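PDB 5EVJ: arsenite methyltransferase from Chlamydomonas reinhardtii, which probably methylates trivalent arsenic, transferring methyl groups from S-adenosylmethionine to arsenic-thiol substrates. Local coordinates for residues P77-I82 with F163-S168; G193-S198 with Y271-V276. The protein carries 15 engineered substitutions. One frame throughout, in Å; residues are numbered along the deposited sequence.

Contact 1 of 2, residues P77-I82 with F163-S168; sequences PIPAGI and FDLVIS
Loop 77-82 packs its aliphatic side chains on Leu-165 and Ile-167 in a buried, apolar loop-on-sheet contact, laid over one face of strand 163-169, a parallel strand in the methyltransferase sheet. Leu-165 and Ile-167, two residues apart on the strand, both point at the loop and divide it between them. Leu-165 uses its two methyls separately: CD1 reaches CG of Pro-79 at 3.8 Å, the two side chains sliding past each other in opposite directions, while CD2 meets CG2 of Ile-82 at 3.9 Å. Ile-167 also divides its branches. Its CG2, anti to the carbonyl carbon, lies 3.6 Å from the backbone O of Pro-77, whereas CD1, at the end of the other branch, reaches CG1 of Ile-78 at 4.1 Å. The branched isoleucine thus serves neighbouring loop residues at once. Further along the strand, the ring of Pro-77 brings CG to 3.5 Å from the carbonyl O of Ser-168. Beyond the pair, Ile-78 continues onto Val-100 and Leu-104 of helix 96-104, and Pro-79 touches His-196 on the next strand. Proline suits both its places because it has no backbone N-H to bury and offers a compact hydrocarbon ring. With no hydrogen bonds exchanged between the two segments, loop and strand are held by packing, mostly of hydrocarbon, with the carbonyl oxygens of Pro-77 and Ser-168 set against carbon.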
loop_
_atom_site.group_PDB
_atom_site.type_symbol
_atom_site.label_atom_id
_atom_site.label_comp_id
_atom_site.label_asym_id
_atom_site.label_seq_id
_atom_site.Cartn_x
_atom_site.Cartn_y
_atom_site.Cartn_z
ATOM N N PRO A 77 -5.766 -0.735 -3.971
ATOM C CA PRO A 77 -4.437 -0.350 -3.568
ATOM C C PRO A 77 -3.310 -0.661 -4.586
ATOM O O PRO A 77 -2.258 -1.072 -4.160
ATOM C CB PRO A 77 -4.187 -1.259 -2.351
ATOM C CG PRO A 77 -4.779 -2.560 -2.786
ATOM C CD PRO A 77 -6.062 -2.109 -3.503
ATOM N N ILE A 78 -3.482 -0.447 -5.883
ATOM C CA ILE A 78 -2.313 -0.525 -6.799
ATOM C C ILE A 78 -1.857 0.904 -7.059
ATOM O O ILE A 78 -2.655 1.684 -7.507
ATOM C CB ILE A 78 -2.635 -1.198 -8.181
ATOM C CG1 ILE A 78 -3.117 -2.659 -8.017
ATOM C CG2 ILE A 78 -1.407 -1.179 -9.099
ATOM C CD1 ILE A 78 -4.616 -2.792 -7.738
ATOM N N PRO A 79 -0.580 1.244 -6.778
ATOM C CA PRO A 79 -0.142 2.609 -6.946
ATOM C C PRO A 79 0.131 2.872 -8.391
ATOM O O PRO A 79 0.478 1.932 -9.109
ATOM C CB PRO A 79 1.207 2.682 -6.217
ATOM C CG PRO A 79 1.529 1.320 -5.771
ATOM C CD PRO A 79 0.376 0.410 -6.044
ATOM N N ALA A 80 0.023 4.145 -8.794
ATOM C CA ALA A 80 0.454 4.580 -10.130
ATOM C C ALA A 80 1.986 4.508 -10.157
ATOM O O ALA A 80 2.635 4.409 -9.133
ATOM C CB ALA A 80 -0.030 6.012 -10.387
ATOM N N GLY A 81 2.593 4.577 -11.318
ATOM C CA GLY A 81 4.075 4.646 -11.395
ATOM C C GLY A 81 4.922 3.383 -11.319
ATOM O O GLY A 81 6.169 3.478 -11.078
ATOM N N ILE A 82 4.306 2.223 -11.563
ATOM C CA ILE A 82 4.972 0.931 -11.304
ATOM C C ILE A 82 5.343 0.139 -12.574
ATOM O O ILE A 82 5.558 -1.038 -12.525
ATOM C CB ILE A 82 4.114 -0.016 -10.364
ATOM C CG1 ILE A 82 2.822 -0.448 -11.023
ATOM C CG2 ILE A 82 3.801 0.648 -9.022
ATOM C CD1 ILE A 82 1.921 -1.275 -10.087
ATOM N N PHE A 163 11.397 -7.429 -3.932
ATOM C CA PHE A 163 10.186 -6.784 -4.443
ATOM C C PHE A 163 10.290 -5.269 -4.357
ATOM O O PHE A 163 10.869 -4.709 -3.389
ATOM C CB PHE A 163 8.956 -7.248 -3.674
ATOM C CG PHE A 163 8.568 -8.660 -3.991
ATOM C CD1 PHE A 163 7.871 -8.953 -5.145
ATOM C CD2 PHE A 163 8.918 -9.705 -3.138
ATOM C CE1 PHE A 163 7.502 -10.244 -5.464
ATOM C CE2 PHE A 163 8.582 -11.004 -3.471
ATOM C CZ PHE A 163 7.837 -11.264 -4.633
ATOM N N ASP A 164 9.720 -4.599 -5.335
ATOM C CA ASP A 164 9.696 -3.149 -5.280
ATOM C C ASP A 164 8.495 -2.612 -4.522
ATOM O O ASP A 164 8.637 -1.586 -3.899
ATOM C CB ASP A 164 9.684 -2.596 -6.681
ATOM C CG ASP A 164 10.944 -3.029 -7.456
ATOM O OD1 ASP A 164 12.078 -2.678 -7.028
ATOM O OD2 ASP A 164 10.752 -3.706 -8.482
ATOM N N LEU A 165 7.343 -3.320 -4.581
ATOM C CA LEU A 165 6.113 -2.906 -3.967
ATOM C C LEU A 165 5.604 -4.103 -3.268
ATOM O O LEU A 165 5.662 -5.252 -3.830
ATOM C CB LEU A 165 4.997 -2.537 -4.994
ATOM C CG LEU A 165 4.983 -1.126 -5.573
ATOM C CD1 LEU A 165 4.807 -0.075 -4.484
ATOM C CD2 LEU A 165 6.298 -0.803 -6.338
ATOM N N VAL A 166 5.007 -3.857 -2.087
ATOM C CA VAL A 166 4.213 -4.875 -1.421
ATOM C C VAL A 166 2.866 -4.262 -1.279
ATOM O O VAL A 166 2.765 -3.143 -0.803
ATOM C CB VAL A 166 4.826 -5.328 -0.051
ATOM C CG1 VAL A 166 3.878 -6.236 0.672
ATOM C CG2 VAL A 166 6.122 -6.109 -0.274
ATOM N N ILE A 167 1.816 -4.970 -1.704
ATOM C CA ILE A 167 0.439 -4.466 -1.655
ATOM C C ILE A 167 -0.488 -5.476 -0.968
ATOM O O ILE A 167 -0.184 -6.697 -0.910
ATOM C CB ILE A 167 -0.169 -4.043 -3.040
ATOM C CG1 ILE A 167 -0.696 -5.269 -3.798
ATOM C CG2 ILE A 167 0.766 -3.087 -3.824
ATOM C CD1 ILE A 167 -1.085 -4.995 -5.266
ATOM N N SER A 168 -1.622 -4.952 -0.463
ATOM C CA SER A 168 -2.527 -5.730 0.349
ATOM C C SER A 168 -3.857 -5.050 0.390
ATOM O O SER A 168 -3.946 -3.837 0.312
ATOM C CB SER A 168 -2.023 -5.841 1.784
ATOM O OG SER A 168 -2.618 -6.959 2.419
#

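Contact 2 of 2, residues G193-S198 with Y271-V276; sequences GEMHFS and YRLFKV
Antiparallel pairing joins Met-195 to Leu-273 and Phe-197 to Tyr-271 through backbone hydrogen bonds, binding strand 193-202 to strand 266-274. The Met-195 N to Leu-273 O bond is 2.7 Å and its return, Leu-273 N to Met-195 O, 2.8 Å. Lys-275 N adds a bond to Gly-193 O.

The polar chemistry runs diagonally, from the non-hydrogen-bonded pair Glu-194/Phe-274 to the next, His-196/Arg-272. Glu-194, its CG anti to the backbone N (chi1 -178°) and its chain extended, crosses to Arg-272 in a salt bridge. Arg-272 NH2 gives OE1 a nearly straight bond of 3.0 Å; OE1 lies in the guanidinium plane and is approached on its syn side, somewhat out of the carboxylate plane. NE faces OE2, an oxygen whose position is doubtful. OE1 also bonds Tyr-332 OH, and Arg-272 NH1 bonds Leu-306 O and Tyr-304 OH, so these buried charges are held from both strands and from later parts of the chain. An alanine in place of Arg-272 would probably leave the buried Glu-194 carboxylate without its opposite charge.

Aromatic contacts share that face. Glu-194 CG sits over the centre of the Phe-274 ring, 3.9 Å from its centroid, a CH-pi contact, with the carboxylate stacked 19° from the ring plane. The His-196 ring stands 83° to the guanidinium, its NE2 3.9 Å above one face toward the rim.

On the other face packing is apolar: Met-195 CB lies 3.9 Å from Leu-273 CB, and Phe-197 CE1 is 3.7 Å from Leu-273 CD2. Flexible methionine and flat phenylalanine suit this packing, Met-195 CE covering the Phe-197 ring. The antiparallel strand 266-274, inserted between 193-202 and 243-249, gives the order 3-2-1-4-5-7-6 of the class I S-adenosylmethionine methyltransferase fold.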
loop_
_atom_site.group_PDB
_atom_site.type_symbol
_atom_site.label_atom_id
_atom_site.label_comp_id
_atom_site.label_asym_id
_atom_site.label_seq_id
_atom_site.Cartn_x
_atom_site.Cartn_y
_atom_site.Cartn_z
ATOM N N GLY A 193 11.784 0.950 -2.171
ATOM C CA GLY A 193 10.449 0.350 -2.367
ATOM C C GLY A 193 9.407 0.831 -1.389
ATOM O O GLY A 193 9.685 1.599 -0.479
ATOM N N GLU A 194 8.203 0.314 -1.528
ATOM C CA GLU A 194 7.114 0.761 -0.763
ATOM C C GLU A 194 6.131 -0.408 -0.440
ATOM O O GLU A 194 5.795 -1.213 -1.315
ATOM C CB GLU A 194 6.364 1.839 -1.574
ATOM C CG GLU A 194 5.184 2.458 -0.843
ATOM C CD GLU A 194 4.206 3.239 -1.734
ATOM O OE1 GLU A 194 4.500 3.519 -2.922
ATOM O OE2 GLU A 194 3.107 3.619 -1.233
ATOM N N MET A 195 5.616 -0.425 0.785
ATOM C CA MET A 195 4.404 -1.145 1.080
ATOM C C MET A 195 3.251 -0.180 0.957
ATOM O O MET A 195 3.217 0.797 1.631
ATOM C CB MET A 195 4.430 -1.748 2.467
ATOM C CG MET A 195 3.149 -2.548 2.751
ATOM S SD MET A 195 3.392 -3.551 4.251
ATOM C CE MET A 195 1.747 -4.295 4.308
ATOM N N HIS A 196 2.304 -0.479 0.087
ATOM C CA HIS A 196 1.214 0.369 -0.287
ATOM C C HIS A 196 -0.045 -0.507 -0.139
ATOM O O HIS A 196 -0.261 -1.429 -0.916
ATOM C CB HIS A 196 1.373 0.779 -1.712
ATOM C CG HIS A 196 0.464 1.865 -2.160
ATOM N ND1 HIS A 196 -0.860 1.641 -2.506
ATOM C CD2 HIS A 196 0.709 3.162 -2.462
ATOM C CE1 HIS A 196 -1.400 2.758 -2.949
ATOM N NE2 HIS A 196 -0.488 3.705 -2.880
ATOM N N PHE A 197 -0.909 -0.189 0.805
ATOM C CA PHE A 197 -1.995 -1.118 1.153
ATOM C C PHE A 197 -3.179 -0.416 1.828
ATOM O O PHE A 197 -3.027 0.686 2.386
ATOM C CB PHE A 197 -1.411 -2.223 2.034
ATOM C CG PHE A 197 -1.227 -1.854 3.453
ATOM C CD1 PHE A 197 -0.236 -0.971 3.851
ATOM C CD2 PHE A 197 -2.030 -2.458 4.420
ATOM C CE1 PHE A 197 -0.037 -0.656 5.211
ATOM C CE2 PHE A 197 -1.857 -2.200 5.749
ATOM C CZ PHE A 197 -0.870 -1.268 6.153
ATOM N N SER A 198 -4.353 -1.008 1.717
ATOM C CA SER A 198 -5.532 -0.440 2.316
ATOM C C SER A 198 -6.045 -1.396 3.365
ATOM O O SER A 198 -5.889 -2.623 3.252
ATOM C CB SER A 198 -6.615 -0.140 1.256
ATOM O OG SER A 198 -6.945 -1.340 0.559
ATOM N N TYR A 271 -2.412 3.362 3.164
ATOM C CA TYR A 271 -1.166 3.818 3.733
ATOM C C TYR A 271 -0.023 3.587 2.780
ATOM O O TYR A 271 -0.024 2.582 2.020
ATOM C CB TYR A 271 -0.853 3.022 5.058
ATOM C CG TYR A 271 -1.455 3.698 6.273
ATOM C CD1 TYR A 271 -1.027 4.964 6.681
ATOM C CD2 TYR A 271 -2.452 3.058 7.024
ATOM C CE1 TYR A 271 -1.566 5.584 7.818
ATOM C CE2 TYR A 271 -3.001 3.636 8.145
ATOM C CZ TYR A 271 -2.591 4.923 8.521
ATOM O OH TYR A 271 -3.198 5.491 9.606
ATOM N N ARG A 272 0.991 4.440 2.918
ATOM C CA ARG A 272 2.201 4.371 2.167
ATOM C C ARG A 272 3.388 4.202 3.102
ATOM O O ARG A 272 3.684 5.087 3.917
ATOM C CB ARG A 272 2.357 5.600 1.300
ATOM C CG ARG A 272 1.122 5.803 0.417
ATOM C CD ARG A 272 1.488 6.792 -0.702
ATOM N NE ARG A 272 2.295 6.188 -1.773
ATOM C CZ ARG A 272 2.368 6.622 -3.040
ATOM N NH1 ARG A 272 1.727 7.712 -3.426
ATOM N NH2 ARG A 272 3.091 5.935 -3.966
ATOM N N LEU A 273 4.092 3.073 2.951
ATOM C CA LEU A 273 5.162 2.719 3.841
ATOM C C LEU A 273 6.434 2.536 3.006
ATOM O O LEU A 273 6.709 1.423 2.465
ATOM C CB LEU A 273 4.795 1.464 4.565
ATOM C CG LEU A 273 4.069 1.484 5.917
ATOM C CD1 LEU A 273 3.061 2.612 6.084
ATOM C CD2 LEU A 273 3.432 0.118 6.185
ATOM N N PHE A 274 7.221 3.605 2.928
ATOM C CA PHE A 274 8.379 3.591 2.097
ATOM C C PHE A 274 9.512 3.095 2.846
ATOM O O PHE A 274 9.634 3.400 4.076
ATOM C CB PHE A 274 8.734 4.993 1.625
ATOM C CG PHE A 274 7.878 5.451 0.506
ATOM C CD1 PHE A 274 8.257 5.198 -0.836
ATOM C CD2 PHE A 274 6.669 6.098 0.761
ATOM C CE1 PHE A 274 7.449 5.612 -1.891
ATOM C CE2 PHE A 274 5.878 6.530 -0.285
ATOM C CZ PHE A 274 6.244 6.307 -1.637
ATOM N N LYS A 275 10.407 2.433 2.087
ATOM C CA LYS A 275 11.634 1.940 2.659
ATOM C C LYS A 275 12.839 2.661 2.047
ATOM O O LYS A 275 13.170 2.459 0.921
ATOM C CB LYS A 275 11.705 0.406 2.494
ATOM C CG LYS A 275 13.076 -0.146 2.821
ATOM C CD LYS A 275 13.105 -1.669 2.957
ATOM C CE LYS A 275 14.563 -2.268 3.066
ATOM N NZ LYS A 275 14.486 -3.815 3.134
ATOM N N VAL A 276 13.519 3.466 2.808
ATOM C CA VAL A 276 14.709 4.140 2.258
ATOM C C VAL A 276 15.753 4.118 3.345
ATOM O O VAL A 276 15.896 5.067 4.127
ATOM C CB VAL A 276 14.390 5.580 1.752
ATOM C CG1 VAL A 276 15.596 6.122 1.037
ATOM C CG2 VAL A 276 13.153 5.584 0.855
#

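How the contacts relate
Contact 1 and contact 2 lie about 8 Å apart, centre to centre, and follow one another along the chain, the first closing before the second opens. Strands 163-169, 193-202 and 266-274 are successive neighbours in one mixed sheet, so the two contacts meet at the middle strand, where Val-166 N and O probably bond Glu-194 O and His-196 N. Loop 77-82 lies on the face that bears His-196 and Ser-198, and His-196 ND1 makes a weak hydrogen bond to Pro-77 O. Tyr-332, from a later loop, touches both Leu-165 and Arg-272. The sheet centre is joined laterally by strand pairing and covered on one face by loop 77-82 from before it and Tyr-332 from after it.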